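PDB 3QR0: phospholipase C-beta (PLC-beta) from Sepia officinalis, which belongs to the phospholipase C-beta family and combines PH, EF-hand-like, TIM-barrel and C2 modules in a single chain. Local coordinates for residues Phe603-Cys608 and Val718-Val723; Leu611-Tyr616 and His733-Leu738. All blocks are in the same frame, centred on the assembly; numbering follows the deposited sequence.

Contact 1 of 2, residues Phe603-Cys608 and Val718-Val723; sequences FDIAMC and VVRIIV
Ile605 and Cys608 meet a single residue of the opposing segment, Arg720, whose guanidinium reaches the start of helix 605-613. Asp604 is the N-cap of that helix: its OD1 takes a weak bond from Met607 N (3.4 Å, 162°), while its backbone O accepts from Cys608 N in the first helical turn. Ile605 follows with CG1 anti to the backbone N (chi1 -178°), which carries this methylene to 3.4 Å from Arg720 NH1 in an oblique approach. One turn on, Cys608 lays CB over a face of the guanidinium, 3.6 Å from Arg720 NH2, with SG a little farther at 3.8 Å. The opposite face is covered by Ile722, whose CG1 stands 3.5 Å above the plane of the Arg720 guanidinium, over its centre, so the flat group is sandwiched between the helix and its own strand. Arg720 spans the gap, a CA-CA separation of 9.8 Å to Cys608, because its chain is extended from CG to NE. Polar partners lie beside the contact: NE bonds to His733 and NH1 to Tyr676. The helix, from the TIM-barrel Y region, thus faces a C2 sheet in which strand 718-725 runs between antiparallel strands 669-676 and 730-737.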
loop_
_atom_site.group_PDB
_atom_site.type_symbol
_atom_site.label_atom_id
_atom_site.label_comp_id
_atom_site.label_asym_id
_atom_site.label_seq_id
_atom_site.Cartn_x
_atom_site.Cartn_y
_atom_site.Cartn_z
ATOM N N PHE A 603 5.312 8.342 -7.971
ATOM C CA PHE A 603 5.383 6.896 -7.759
ATOM C C PHE A 603 6.772 6.333 -8.032
ATOM O O PHE A 603 6.939 5.380 -8.790
ATOM C CB PHE A 603 4.324 6.193 -8.604
ATOM C CG PHE A 603 2.916 6.477 -8.146
ATOM C CD1 PHE A 603 2.457 5.962 -6.940
ATOM C CD2 PHE A 603 2.071 7.281 -8.893
ATOM C CE1 PHE A 603 1.167 6.225 -6.499
ATOM C CE2 PHE A 603 0.777 7.554 -8.457
ATOM C CZ PHE A 603 0.329 7.024 -7.261
ATOM N N ASP A 604 7.767 6.931 -7.388
ATOM C CA ASP A 604 9.134 6.453 -7.479
ATOM C C ASP A 604 9.368 5.357 -6.429
ATOM O O ASP A 604 8.443 4.972 -5.709
ATOM C CB ASP A 604 10.129 7.614 -7.344
ATOM C CG ASP A 604 9.992 8.397 -6.033
ATOM O OD1 ASP A 604 9.100 8.103 -5.198
ATOM O OD2 ASP A 604 10.802 9.333 -5.853
ATOM N N ILE A 605 10.592 4.843 -6.361
ATOM C CA ILE A 605 10.912 3.756 -5.422
ATOM C C ILE A 605 10.448 4.068 -3.985
ATOM O O ILE A 605 9.889 3.203 -3.303
ATOM C CB ILE A 605 12.427 3.381 -5.482
ATOM C CG1 ILE A 605 12.749 2.214 -4.532
ATOM C CG2 ILE A 605 13.305 4.600 -5.201
ATOM C CD1 ILE A 605 13.065 2.631 -3.102
ATOM N N ALA A 606 10.641 5.308 -3.550
ATOM C CA ALA A 606 10.270 5.718 -2.195
ATOM C C ALA A 606 8.784 5.503 -1.892
ATOM O O ALA A 606 8.439 4.953 -0.849
ATOM C CB ALA A 606 10.641 7.167 -1.968
ATOM N N MET A 607 7.913 5.932 -2.803
ATOM C CA MET A 607 6.470 5.758 -2.616
ATOM C C MET A 607 6.029 4.300 -2.736
ATOM O O MET A 607 5.179 3.847 -1.975
ATOM C CB MET A 607 5.660 6.641 -3.582
ATOM C CG MET A 607 5.369 8.044 -3.049
ATOM S SD MET A 607 4.668 8.072 -1.380
ATOM C CE MET A 607 3.122 7.209 -1.627
ATOM N N CYS A 608 6.613 3.574 -3.682
ATOM C CA CYS A 608 6.370 2.136 -3.816
ATOM C C CYS A 608 6.656 1.384 -2.512
ATOM O O CYS A 608 5.852 0.558 -2.083
ATOM C CB CYS A 608 7.211 1.553 -4.955
ATOM S SG CYS A 608 6.712 2.121 -6.592
ATOM N N VAL A 718 13.405 -4.340 4.259
ATOM C CA VAL A 718 12.469 -5.011 3.378
ATOM C C VAL A 718 13.217 -5.548 2.169
ATOM O O VAL A 718 14.230 -4.975 1.750
ATOM C CB VAL A 718 11.347 -4.063 2.919
ATOM C CG1 VAL A 718 10.644 -3.469 4.122
ATOM C CG2 VAL A 718 11.891 -2.953 2.005
ATOM N N VAL A 719 12.732 -6.661 1.633
ATOM C CA VAL A 719 13.188 -7.171 0.353
ATOM C C VAL A 719 12.097 -6.874 -0.663
ATOM O O VAL A 719 10.896 -6.886 -0.329
ATOM C CB VAL A 719 13.544 -8.684 0.418
ATOM C CG1 VAL A 719 12.312 -9.538 0.731
ATOM C CG2 VAL A 719 14.200 -9.131 -0.876
ATOM N N ARG A 720 12.510 -6.560 -1.887
ATOM C CA ARG A 720 11.584 -6.120 -2.910
ATOM C C ARG A 720 11.865 -6.800 -4.237
ATOM O O ARG A 720 13.002 -6.790 -4.711
ATOM C CB ARG A 720 11.687 -4.607 -3.091
ATOM C CG ARG A 720 10.668 -4.045 -4.046
ATOM C CD ARG A 720 10.700 -2.539 -4.054
ATOM N NE ARG A 720 9.844 -2.000 -5.105
ATOM C CZ ARG A 720 10.202 -1.082 -5.999
ATOM N NH1 ARG A 720 11.426 -0.561 -6.011
ATOM N NH2 ARG A 720 9.319 -0.685 -6.901
ATOM N N ILE A 721 10.818 -7.372 -4.830
ATOM C CA ILE A 721 10.876 -7.942 -6.177
ATOM C C ILE A 721 10.274 -6.943 -7.162
ATOM O O ILE A 721 9.160 -6.469 -6.950
ATOM C CB ILE A 721 10.100 -9.281 -6.250
ATOM C CG1 ILE A 721 10.825 -10.365 -5.444
ATOM C CG2 ILE A 721 9.941 -9.743 -7.701
ATOM C CD1 ILE A 721 10.070 -11.712 -5.385
ATOM N N ILE A 722 11.011 -6.617 -8.224
ATOM C CA ILE A 722 10.532 -5.704 -9.262
ATOM C C ILE A 722 10.598 -6.399 -10.619
ATOM O O ILE A 722 11.639 -6.927 -11.001
ATOM C CB ILE A 722 11.357 -4.390 -9.331
ATOM C CG1 ILE A 722 11.512 -3.744 -7.949
ATOM C CG2 ILE A 722 10.683 -3.404 -10.290
ATOM C CD1 ILE A 722 12.749 -4.176 -7.183
ATOM N N VAL A 723 9.484 -6.409 -11.339
ATOM C CA VAL A 723 9.446 -6.993 -12.670
ATOM C C VAL A 723 9.303 -5.880 -13.701
ATOM O O VAL A 723 8.449 -5.001 -13.557
ATOM C CB VAL A 723 8.296 -8.001 -12.832
ATOM C CG1 VAL A 723 8.380 -8.671 -14.198
ATOM C CG2 VAL A 723 8.322 -9.048 -11.710
#

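Contact 2 of 2, residues Leu611-Tyr616 and His733-Leu738; sequences LGVFEY and HRVMPL
Gly612, Val613 and Tyr616 pack on Val735 and Pro737 in a buried interdomain contact, where residues 611-616, which continue from helix 605-613 in the TIM-barrel Y region, meet strand 730-737 of the C2 beta sandwich. The contact is apolar at its centre, with no direct hydrogen bond between the segments, and water-bridged at one side. Gly612, which has no side chain, lets the backbones approach to 5.4 Å between its CA and Val735 CA, and its CA rests 4.2 Å from Val735 CB. The next step is branch against branch: Val613 CG1 lies 4.1 Å from Val735 CG1, the latter placed anti to its own nitrogen (chi1 173°). Farther along the segment, Tyr616 and Pro737 reach toward each other, and ring carbon CE2 of Tyr616 approaches Pro737 CD obliquely at 3.8 Å. Arg318 of helix 316-319 touches both of these residues. Val613 O sits in the plane of the tyrosine ring, at its edge. Nearby, Glu615 forms a salt bridge with Arg751, and its OE1 remains 5.3 Å from Arg734 NH2, close enough that the opposite charges may attract without touching. Arg734 NH1 is held by Pro749 O. One water completes the interface: lying in the guanidinium plane at its edge, it accepts from Arg734 NE at 2.7 Å, donates to Val735 O at 2.8 Å and is hydrogen-bonded to Tyr616 OH at 3.0 Å.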
loop_
_atom_site.group_PDB
_atom_site.type_symbol
_atom_site.label_atom_id
_atom_site.label_comp_id
_atom_site.label_asym_id
_atom_site.label_seq_id
_atom_site.Cartn_x
_atom_site.Cartn_y
_atom_site.Cartn_z
ATOM N N LEU A 611 4.090 2.635 0.522
ATOM C CA LEU A 611 2.766 2.026 0.448
ATOM C C LEU A 611 2.830 0.528 0.746
ATOM O O LEU A 611 1.935 -0.014 1.395
ATOM C CB LEU A 611 2.123 2.286 -0.912
ATOM C CG LEU A 611 1.872 3.771 -1.197
ATOM C CD1 LEU A 611 1.356 3.958 -2.616
ATOM C CD2 LEU A 611 0.914 4.359 -0.187
ATOM N N GLY A 612 3.907 -0.120 0.306
ATOM C CA GLY A 612 4.154 -1.519 0.620
ATOM C C GLY A 612 4.228 -1.847 2.102
ATOM O O GLY A 612 3.594 -2.807 2.556
ATOM N N VAL A 613 4.988 -1.064 2.864
ATOM C CA VAL A 613 5.185 -1.364 4.282
ATOM C C VAL A 613 3.975 -0.990 5.131
ATOM O O VAL A 613 3.643 -1.704 6.081
ATOM C CB VAL A 613 6.479 -0.722 4.875
ATOM C CG1 VAL A 613 7.716 -1.134 4.051
ATOM C CG2 VAL A 613 6.373 0.780 4.962
ATOM N N PHE A 614 3.304 0.106 4.773
ATOM C CA PHE A 614 2.150 0.584 5.538
ATOM C C PHE A 614 0.830 -0.126 5.192
ATOM O O PHE A 614 -0.214 0.220 5.747
ATOM C CB PHE A 614 2.002 2.113 5.413
ATOM C CG PHE A 614 2.897 2.887 6.348
ATOM C CD1 PHE A 614 2.705 2.824 7.718
ATOM C CD2 PHE A 614 3.937 3.667 5.860
ATOM C CE1 PHE A 614 3.524 3.532 8.587
ATOM C CE2 PHE A 614 4.759 4.372 6.722
ATOM C CZ PHE A 614 4.549 4.306 8.087
ATOM N N GLU A 615 0.869 -1.114 4.299
ATOM C CA GLU A 615 -0.262 -2.015 4.120
ATOM C C GLU A 615 -0.472 -2.842 5.383
ATOM O O GLU A 615 -1.602 -3.186 5.726
ATOM C CB GLU A 615 -0.050 -2.967 2.940
ATOM C CG GLU A 615 -1.299 -3.796 2.642
ATOM C CD GLU A 615 -1.123 -4.792 1.529
ATOM O OE1 GLU A 615 0.027 -5.185 1.231
ATOM O OE2 GLU A 615 -2.157 -5.179 0.940
ATOM N N TYR A 616 0.626 -3.150 6.070
ATOM C CA TYR A 616 0.586 -3.994 7.259
ATOM C C TYR A 616 0.027 -3.246 8.474
ATOM O O TYR A 616 -0.175 -2.034 8.436
ATOM C CB TYR A 616 1.974 -4.596 7.527
ATOM C CG TYR A 616 2.341 -5.627 6.482
ATOM C CD1 TYR A 616 1.953 -6.951 6.631
ATOM C CD2 TYR A 616 3.037 -5.272 5.330
ATOM C CE1 TYR A 616 2.262 -7.904 5.676
ATOM C CE2 TYR A 616 3.352 -6.220 4.367
ATOM C CZ TYR A 616 2.955 -7.536 4.549
ATOM O OH TYR A 616 3.255 -8.494 3.613
ATOM N N HIS A 733 5.565 -5.067 -8.799
ATOM C CA HIS A 733 6.512 -5.292 -7.727
ATOM C C HIS A 733 5.827 -5.904 -6.513
ATOM O O HIS A 733 4.602 -6.049 -6.472
ATOM C CB HIS A 733 7.197 -3.972 -7.346
ATOM C CG HIS A 733 6.389 -3.117 -6.422
ATOM N ND1 HIS A 733 6.893 -2.618 -5.242
ATOM C CD2 HIS A 733 5.101 -2.698 -6.489
ATOM C CE1 HIS A 733 5.951 -1.926 -4.621
ATOM N NE2 HIS A 733 4.856 -1.956 -5.360
ATOM N N ARG A 734 6.633 -6.266 -5.525
ATOM C CA ARG A 734 6.121 -6.709 -4.234
ATOM C C ARG A 734 7.154 -6.437 -3.146
ATOM O O ARG A 734 8.310 -6.830 -3.281
ATOM C CB ARG A 734 5.764 -8.198 -4.278
ATOM C CG ARG A 734 5.008 -8.707 -3.053
ATOM C CD ARG A 734 3.621 -8.096 -2.940
ATOM N NE ARG A 734 2.931 -8.580 -1.743
ATOM C CZ ARG A 734 2.083 -9.605 -1.705
ATOM N NH1 ARG A 734 1.762 -10.282 -2.809
ATOM N NH2 ARG A 734 1.535 -9.949 -0.545
ATOM N N VAL A 735 6.724 -5.758 -2.079
ATOM C CA VAL A 735 7.573 -5.458 -0.934
ATOM C C VAL A 735 7.272 -6.462 0.178
ATOM O O VAL A 735 6.113 -6.664 0.542
ATOM C CB VAL A 735 7.335 -4.015 -0.432
ATOM C CG1 VAL A 735 8.087 -3.750 0.866
ATOM C CG2 VAL A 735 7.763 -3.007 -1.493
ATOM N N MET A 736 8.321 -7.096 0.697
ATOM C CA MET A 736 8.199 -8.099 1.741
ATOM C C MET A 736 9.100 -7.716 2.921
ATOM O O MET A 736 10.308 -7.918 2.867
ATOM C CB MET A 736 8.603 -9.468 1.193
ATOM C CG MET A 736 7.635 -10.026 0.156
ATOM S SD MET A 736 8.257 -11.534 -0.615
ATOM C CE MET A 736 9.514 -10.855 -1.692
ATOM N N PRO A 737 8.518 -7.137 3.984
ATOM C CA PRO A 737 9.316 -6.821 5.174
ATOM C C PRO A 737 9.922 -8.088 5.766
ATOM O O PRO A 737 9.254 -9.120 5.792
ATOM C CB PRO A 737 8.285 -6.211 6.129
ATOM C CG PRO A 737 7.190 -5.727 5.243
ATOM C CD PRO A 737 7.112 -6.735 4.154
ATOM N N LEU A 738 11.173 -8.021 6.217
ATOM C CA LEU A 738 11.855 -9.205 6.751
ATOM C C LEU A 738 11.301 -9.608 8.113
ATOM O O LEU A 738 11.440 -10.759 8.516
ATOM C CB LEU A 738 13.364 -8.995 6.853
ATOM C CG LEU A 738 14.134 -8.629 5.583
ATOM C CD1 LEU A 738 15.626 -8.828 5.827
ATOM C CD2 LEU A 738 13.664 -9.430 4.371
HETATM O O HOH W 1 3.522 -7.615 0.743
#

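How the contacts relate
From the N terminus, the chain meets 603-608 first and 611-616 next, the first holding the start of helix 605-613 and the second its later residues. It then runs on into the C2 domain, where 718-723 closes the loop of contact 1 after 109 intervening residues and 733-738 closes that of contact 2 after 116. The segments alternate, so the two loops cross. Contact centres are 9 Å apart, and successive strands 718-725 and 730-737 are antiparallel neighbours: Val719 O lies 2.8 Å from Met736 N, a probable hydrogen bond. Together the contacts dock one helix of the barrel's Y region against two adjoining strands of a C2 sheet.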